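Local atomic coordinates of oligopeptide ABC transporter OppAIV (Borrelia burgdorferi B31, PDB entry 4GL8), a protein that probably binds oligopeptides outside the cytoplasmic membrane and hands them to an ABC transporter for uptake. Residues S414-N419 with T446-Y451; F290-M295 with G418-I423. All blocks are in the same frame, centred on the assembly; numbering follows the deposited sequence.

Interaction 1: residues S414-N419 with T446-Y451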
loop_
_atom_site.group_PDB
_atom_site.type_symbol
_atom_site.label_atom_id
_atom_site.label_comp_id
_atom_site.label_asym_id
_atom_site.label_seq_id
_atom_site.Cartn_x
_atom_site.Cartn_y
_atom_site.Cartn_z
ATOM N N SER A 414 -14.291 -6.137 -0.160
ATOM C CA SER A 414 -15.303 -5.206 -0.640
ATOM C C SER A 414 -14.728 -4.227 -1.683
ATOM O O SER A 414 -15.359 -3.956 -2.707
ATOM C CB SER A 414 -15.951 -4.424 0.521
ATOM O OG SER A 414 -16.709 -5.267 1.364
ATOM N N ARG A 415 -13.542 -3.691 -1.411
ATOM C CA ARG A 415 -12.922 -2.744 -2.325
ATOM C C ARG A 415 -12.615 -3.404 -3.681
ATOM O O ARG A 415 -12.992 -2.892 -4.745
ATOM C CB ARG A 415 -11.661 -2.138 -1.685
ATOM C CG ARG A 415 -11.971 -0.871 -0.915
ATOM C CD ARG A 415 -10.744 -0.153 -0.395
ATOM N NE ARG A 415 -9.867 0.386 -1.437
ATOM C CZ ARG A 415 -8.771 1.082 -1.172
ATOM N NH1 ARG A 415 -8.450 1.329 0.087
ATOM N NH2 ARG A 415 -8.004 1.546 -2.150
ATOM N N VAL A 416 -11.974 -4.565 -3.603
ATOM C CA VAL A 416 -11.550 -5.311 -4.766
ATOM C C VAL A 416 -12.711 -5.796 -5.643
ATOM O O VAL A 416 -12.586 -5.803 -6.840
ATOM C CB VAL A 416 -10.650 -6.481 -4.328
ATOM C CG1 VAL A 416 -10.520 -7.542 -5.408
ATOM C CG2 VAL A 416 -9.293 -5.938 -3.927
ATOM N N ASN A 417 -13.835 -6.166 -5.047
ATOM C CA ASN A 417 -14.954 -6.761 -5.801
ATOM C C ASN A 417 -16.062 -5.749 -6.074
ATOM O O ASN A 417 -17.037 -6.064 -6.703
ATOM C CB ASN A 417 -15.521 -7.968 -5.031
ATOM C CG ASN A 417 -14.520 -9.095 -4.921
ATOM O OD1 ASN A 417 -14.147 -9.550 -3.828
ATOM N ND2 ASN A 417 -14.042 -9.518 -6.052
ATOM N N GLY A 418 -15.888 -4.524 -5.601
ATOM C CA GLY A 418 -16.853 -3.467 -5.872
ATOM C C GLY A 418 -18.094 -3.560 -5.005
ATOM O O GLY A 418 -19.133 -2.998 -5.351
ATOM N N ASN A 419 -17.979 -4.249 -3.866
ATOM C CA ASN A 419 -19.143 -4.517 -3.025
ATOM C C ASN A 419 -19.285 -3.376 -2.025
ATOM O O ASN A 419 -18.973 -3.505 -0.832
ATOM C CB ASN A 419 -19.022 -5.857 -2.321
ATOM C CG ASN A 419 -20.269 -6.192 -1.537
ATOM O OD1 ASN A 419 -21.381 -5.807 -1.940
ATOM N ND2 ASN A 419 -20.105 -6.898 -0.416
ATOM N N THR A 446 -9.181 -0.559 -11.261
ATOM C CA THR A 446 -10.078 0.221 -10.396
ATOM C C THR A 446 -10.619 -0.592 -9.216
ATOM O O THR A 446 -11.340 -0.065 -8.363
ATOM C CB THR A 446 -11.235 0.801 -11.237
ATOM O OG1 THR A 446 -11.908 -0.253 -11.937
ATOM C CG2 THR A 446 -10.676 1.772 -12.272
ATOM N N SER A 447 -10.289 -1.883 -9.185
ATOM C CA SER A 447 -10.317 -2.648 -7.932
ATOM C C SER A 447 -9.709 -1.873 -6.757
ATOM O O SER A 447 -10.184 -1.991 -5.622
ATOM C CB SER A 447 -9.565 -3.969 -8.071
ATOM O OG SER A 447 -10.450 -4.923 -8.554
ATOM N N PHE A 448 -8.657 -1.114 -7.035
ATOM C CA PHE A 448 -7.940 -0.360 -5.998
ATOM C C PHE A 448 -8.332 1.111 -5.875
ATOM O O PHE A 448 -7.777 1.839 -5.026
ATOM C CB PHE A 448 -6.418 -0.512 -6.206
ATOM C CG PHE A 448 -5.963 -1.943 -6.184
ATOM C CD1 PHE A 448 -6.143 -2.721 -5.045
ATOM C CD2 PHE A 448 -5.417 -2.541 -7.310
ATOM C CE1 PHE A 448 -5.757 -4.070 -5.014
ATOM C CE2 PHE A 448 -5.037 -3.889 -7.295
ATOM C CZ PHE A 448 -5.221 -4.663 -6.146
ATOM N N SER A 449 -9.295 1.556 -6.671
ATOM C CA SER A 449 -9.787 2.924 -6.546
ATOM C C SER A 449 -11.317 2.917 -6.537
ATOM O O SER A 449 -11.905 2.430 -5.598
ATOM C CB SER A 449 -9.211 3.828 -7.650
ATOM O OG SER A 449 -9.577 3.366 -8.940
ATOM N N SER A 450 -11.947 3.421 -7.600
ATOM C CA SER A 450 -13.391 3.579 -7.651
ATOM C C SER A 450 -13.954 2.639 -8.681
ATOM O O SER A 450 -13.653 2.743 -9.876
ATOM C CB SER A 450 -13.764 5.010 -8.003
ATOM O OG SER A 450 -13.665 5.846 -6.870
ATOM N N TYR A 451 -14.792 1.726 -8.220
ATOM C CA TYR A 451 -15.207 0.610 -9.033
ATOM C C TYR A 451 -15.917 1.123 -10.265
ATOM O O TYR A 451 -16.824 1.941 -10.162
ATOM C CB TYR A 451 -16.128 -0.291 -8.239
ATOM C CG TYR A 451 -16.324 -1.624 -8.872
ATOM C CD1 TYR A 451 -15.361 -2.622 -8.730
ATOM C CD2 TYR A 451 -17.447 -1.891 -9.624
ATOM C CE1 TYR A 451 -15.529 -3.863 -9.314
ATOM C CE2 TYR A 451 -17.634 -3.131 -10.206
ATOM C CZ TYR A 451 -16.659 -4.108 -10.043
ATOM O OH TYR A 451 -16.819 -5.328 -10.624
HETATM O O HOH W 1 -13.095 -0.604 -6.213
HETATM O O HOH W 2 -10.793 0.224 -4.100
#
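Tyr451 lays one face of its ring on Gly418, the first residue after helix 408-417 to leave helical backbone angles, with positive phi and a Schellman motif. The contact is a worked example of how a neighbouring loop and its waters meet the backbone carbonyls in the last turn of a helix. The tyrosine can be followed outward. Its CB is 4.0 Å from Gly418 CA, and because CG is anti to the backbone N (chi1 -165°) the ring turns in over the glycine. CG lies 3.6 Å from Gly418 CA and CD1 only 3.3 Å, a CH-pi contact offset toward the rim of the ring. Farther out the partner changes: CE1 sits 3.7 Å from the backbone Asn417 O, which approaches obliquely, and the phenol OH ends 4.0 Å from that same oxygen. It is the glycine CA itself, with no side chain, that lies against the ring.

Two residues earlier, the hydroxyl of Ser447 bonds a carbonyl oxygen: Ser447 OG donates to Val416 O at 2.9 Å, in the carbonyl plane and on a lone pair. Val416 also sets CG2 against CE1 of Phe448, the two side chains running side by side. A water links Arg415 O to Thr446 O and lies in the plane of the Tyr451 ring, at its edge.

Arg415, which packs on the bound peptide, carries the rest. A bend at chi3 (66°) accompanies a guanidinium that reaches the loop edge-on. Its NE donates to a second water, 2.8 Å away, which the backbone oxygens of Ser447 and Ser449 share. Arg415 NH2, bonded also to Gly426 O, donates to Phe448 O at 2.9 Å; the oxygen lies in the guanidinium plane, whereas the nitrogen stands 48° out of the carbonyl plane.

Interaction 2: residues F290-M295 with G418-I423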
loop_
_atom_site.group_PDB
_atom_site.type_symbol
_atom_site.label_atom_id
_atom_site.label_comp_id
_atom_site.label_asym_id
_atom_site.label_seq_id
_atom_site.Cartn_x
_atom_site.Cartn_y
_atom_site.Cartn_z
ATOM N N PHE A 290 -8.664 8.966 0.510
ATOM C CA PHE A 290 -9.763 9.362 -0.364
ATOM C C PHE A 290 -10.955 8.424 -0.148
ATOM O O PHE A 290 -10.792 7.363 0.391
ATOM C CB PHE A 290 -9.341 9.441 -1.837
ATOM C CG PHE A 290 -8.851 8.132 -2.449
ATOM C CD1 PHE A 290 -9.740 7.219 -2.971
ATOM C CD2 PHE A 290 -7.493 7.869 -2.549
ATOM C CE1 PHE A 290 -9.296 6.034 -3.560
ATOM C CE2 PHE A 290 -7.024 6.701 -3.143
ATOM C CZ PHE A 290 -7.938 5.764 -3.643
ATOM N N TYR A 291 -12.156 8.860 -0.523
ATOM C CA TYR A 291 -13.333 7.984 -0.479
ATOM C C TYR A 291 -13.658 7.550 -1.898
ATOM O O TYR A 291 -13.852 8.397 -2.765
ATOM C CB TYR A 291 -14.521 8.729 0.176
ATOM C CG TYR A 291 -14.598 8.576 1.686
ATOM C CD1 TYR A 291 -13.463 8.487 2.470
ATOM C CD2 TYR A 291 -15.832 8.507 2.325
ATOM C CE1 TYR A 291 -13.558 8.304 3.853
ATOM C CE2 TYR A 291 -15.934 8.356 3.691
ATOM C CZ TYR A 291 -14.795 8.244 4.455
ATOM O OH TYR A 291 -14.949 8.080 5.819
ATOM N N SER A 292 -13.683 6.245 -2.150
ATOM C CA SER A 292 -14.069 5.720 -3.451
ATOM C C SER A 292 -15.577 5.693 -3.610
ATOM O O SER A 292 -16.330 5.617 -2.610
ATOM C CB SER A 292 -13.578 4.298 -3.625
ATOM O OG SER A 292 -12.190 4.163 -3.444
ATOM N N LEU A 293 -15.986 5.716 -4.881
ATOM C CA LEU A 293 -17.378 5.849 -5.289
ATOM C C LEU A 293 -17.636 4.796 -6.359
ATOM O O LEU A 293 -16.921 4.736 -7.341
ATOM C CB LEU A 293 -17.670 7.250 -5.828
ATOM C CG LEU A 293 -17.292 8.392 -4.887
ATOM C CD1 LEU A 293 -17.324 9.719 -5.612
ATOM C CD2 LEU A 293 -18.156 8.467 -3.647
ATOM N N ASN A 294 -18.633 3.951 -6.145
ATOM C CA ASN A 294 -18.986 2.918 -7.084
ATOM C C ASN A 294 -19.778 3.543 -8.227
ATOM O O ASN A 294 -20.936 3.934 -8.053
ATOM C CB ASN A 294 -19.767 1.797 -6.391
ATOM C CG ASN A 294 -19.904 0.554 -7.282
ATOM O OD1 ASN A 294 -20.040 0.658 -8.500
ATOM N ND2 ASN A 294 -19.886 -0.615 -6.674
ATOM N N MET A 295 -19.142 3.630 -9.402
ATOM C CA MET A 295 -19.750 4.273 -10.566
ATOM C C MET A 295 -20.962 3.524 -11.075
ATOM O O MET A 295 -21.703 4.075 -11.863
ATOM C CB MET A 295 -18.787 4.350 -11.754
ATOM C CG MET A 295 -17.451 4.987 -11.476
ATOM S SD MET A 295 -17.653 6.716 -11.055
ATOM C CE MET A 295 -15.965 7.214 -11.138
ATOM N N GLY A 418 -15.888 -4.524 -5.601
ATOM C CA GLY A 418 -16.853 -3.467 -5.872
ATOM C C GLY A 418 -18.094 -3.560 -5.005
ATOM O O GLY A 418 -19.133 -2.998 -5.351
ATOM N N ASN A 419 -17.979 -4.249 -3.866
ATOM C CA ASN A 419 -19.143 -4.517 -3.025
ATOM C C ASN A 419 -19.285 -3.376 -2.025
ATOM O O ASN A 419 -18.973 -3.505 -0.832
ATOM C CB ASN A 419 -19.022 -5.857 -2.321
ATOM C CG ASN A 419 -20.269 -6.192 -1.537
ATOM O OD1 ASN A 419 -21.381 -5.807 -1.940
ATOM N ND2 ASN A 419 -20.105 -6.898 -0.416
ATOM N N TYR A 420 -19.717 -2.244 -2.563
ATOM C CA TYR A 420 -19.873 -1.020 -1.815
ATOM C C TYR A 420 -20.574 0.023 -2.660
ATOM O O TYR A 420 -20.747 -0.142 -3.875
ATOM C CB TYR A 420 -18.520 -0.478 -1.334
ATOM C CG TYR A 420 -17.555 -0.015 -2.412
ATOM C CD1 TYR A 420 -17.646 1.281 -2.980
ATOM C CD2 TYR A 420 -16.539 -0.851 -2.862
ATOM C CE1 TYR A 420 -16.745 1.695 -3.957
ATOM C CE2 TYR A 420 -15.646 -0.445 -3.842
ATOM C CZ TYR A 420 -15.742 0.827 -4.372
ATOM O OH TYR A 420 -14.828 1.220 -5.312
ATOM N N GLU A 421 -20.989 1.088 -1.987
ATOM C CA GLU A 421 -21.612 2.224 -2.606
ATOM C C GLU A 421 -20.609 3.366 -2.468
ATOM O O GLU A 421 -20.050 3.811 -3.462
ATOM C CB GLU A 421 -22.972 2.478 -1.931
ATOM C CG GLU A 421 -23.951 1.309 -2.172
ATOM C CD GLU A 421 -25.362 1.530 -1.607
ATOM O OE1 GLU A 421 -25.509 2.257 -0.623
ATOM O OE2 GLU A 421 -26.325 0.947 -2.130
ATOM N N ILE A 422 -20.363 3.801 -1.235
ATOM C CA ILE A 422 -19.225 4.674 -0.904
ATOM C C ILE A 422 -18.327 3.887 0.083
ATOM O O ILE A 422 -18.821 3.193 0.974
ATOM C CB ILE A 422 -19.709 5.996 -0.273
ATOM C CG1 ILE A 422 -20.609 6.744 -1.258
ATOM C CG2 ILE A 422 -18.551 6.884 0.146
ATOM C CD1 ILE A 422 -21.212 8.004 -0.694
ATOM N N ILE A 423 -17.024 3.964 -0.078
ATOM C CA ILE A 423 -16.151 3.267 0.848
ATOM C C ILE A 423 -14.900 4.080 1.131
ATOM O O ILE A 423 -14.216 4.550 0.197
ATOM C CB ILE A 423 -15.797 1.864 0.311
ATOM C CG1 ILE A 423 -15.153 0.998 1.381
ATOM C CG2 ILE A 423 -14.896 1.943 -0.935
ATOM C CD1 ILE A 423 -15.192 -0.474 1.027
#
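Tyr291 and Ile422 cross at about a right angle, the ring atom CD2 of the tyrosine meeting CG2 of the isoleucine at 3.8 Å. Leu293 instead lies alongside the same isoleucine, pointing the same way, with Leu293 CD2 3.8 Å from Ile422 CG1. In Ile422, CG2 thus faces mainly the tyrosine and CG1 the leucine. Helix 380-397 closes over this side, placing Ile389 near Tyr291 and Trp393 near Ile422.

Beneath these side chains runs an antiparallel ladder between strands 287-293 and 422-428, part of the sheet framework of a lobe in what the family suggests is a type 2 periplasmic-binding-protein fold. Ser292 and Ile423 form its hydrogen-bonded pair, with Ser292 N donating to Ile423 O at 2.9 Å and a return bond from Ile423 N; Leu293 and Ile422 form the non-hydrogen-bonded pair.

On the face of Ser292 and Ile423 the aromatic partner is Tyr420. Its chi1 of 66° sets CG between the backbone N and carbonyl carbon, and the ring comes to lie under Ile423, whose CG2 is 3.4 Å above the centre of the plane. Tyr420 OH, which takes a bond from Tyr451 N, is 3.7 Å from Ser292 CB.

Past the regular strand, Asn294 prolongs the pairing. Asn294 N gives a nearly straight bond (167°) to Glu421 O, 3.0 Å away. With CG anti to the backbone N (chi1 -168°), the amide swings across to the incoming chain, and ND2 donates to Tyr420 O while OD1 accepts from Lys296 N. Gly418 O is 2.8 Å from Asn294 ND2, but at too poor an angle for a hydrogen bond.

How the interactions relate
The two contacts are neighbours, their centres about 7 Å apart, and they share Gly418 and Asn419, the link from helix 408-417 to strand 422-428. Interaction 1 is partly buried and closes the helix end beside the peptide site; without any strand pairing, it combines CH-pi and apolar contacts with bonds from a serine hydroxyl, an arginine and waters to backbone carbonyls. Interaction 2 is buried, joins strand to strand, and combines regular backbone bonds with aliphatic and aromatic packing. Direct bonds couple them: Ser292 OG meets Ser449 O, Ser450 OG meets Leu293 N, and Tyr451 N reaches Tyr420 OH. The loop 446-451 therefore touches both the end of the helix and the sheet that follows it.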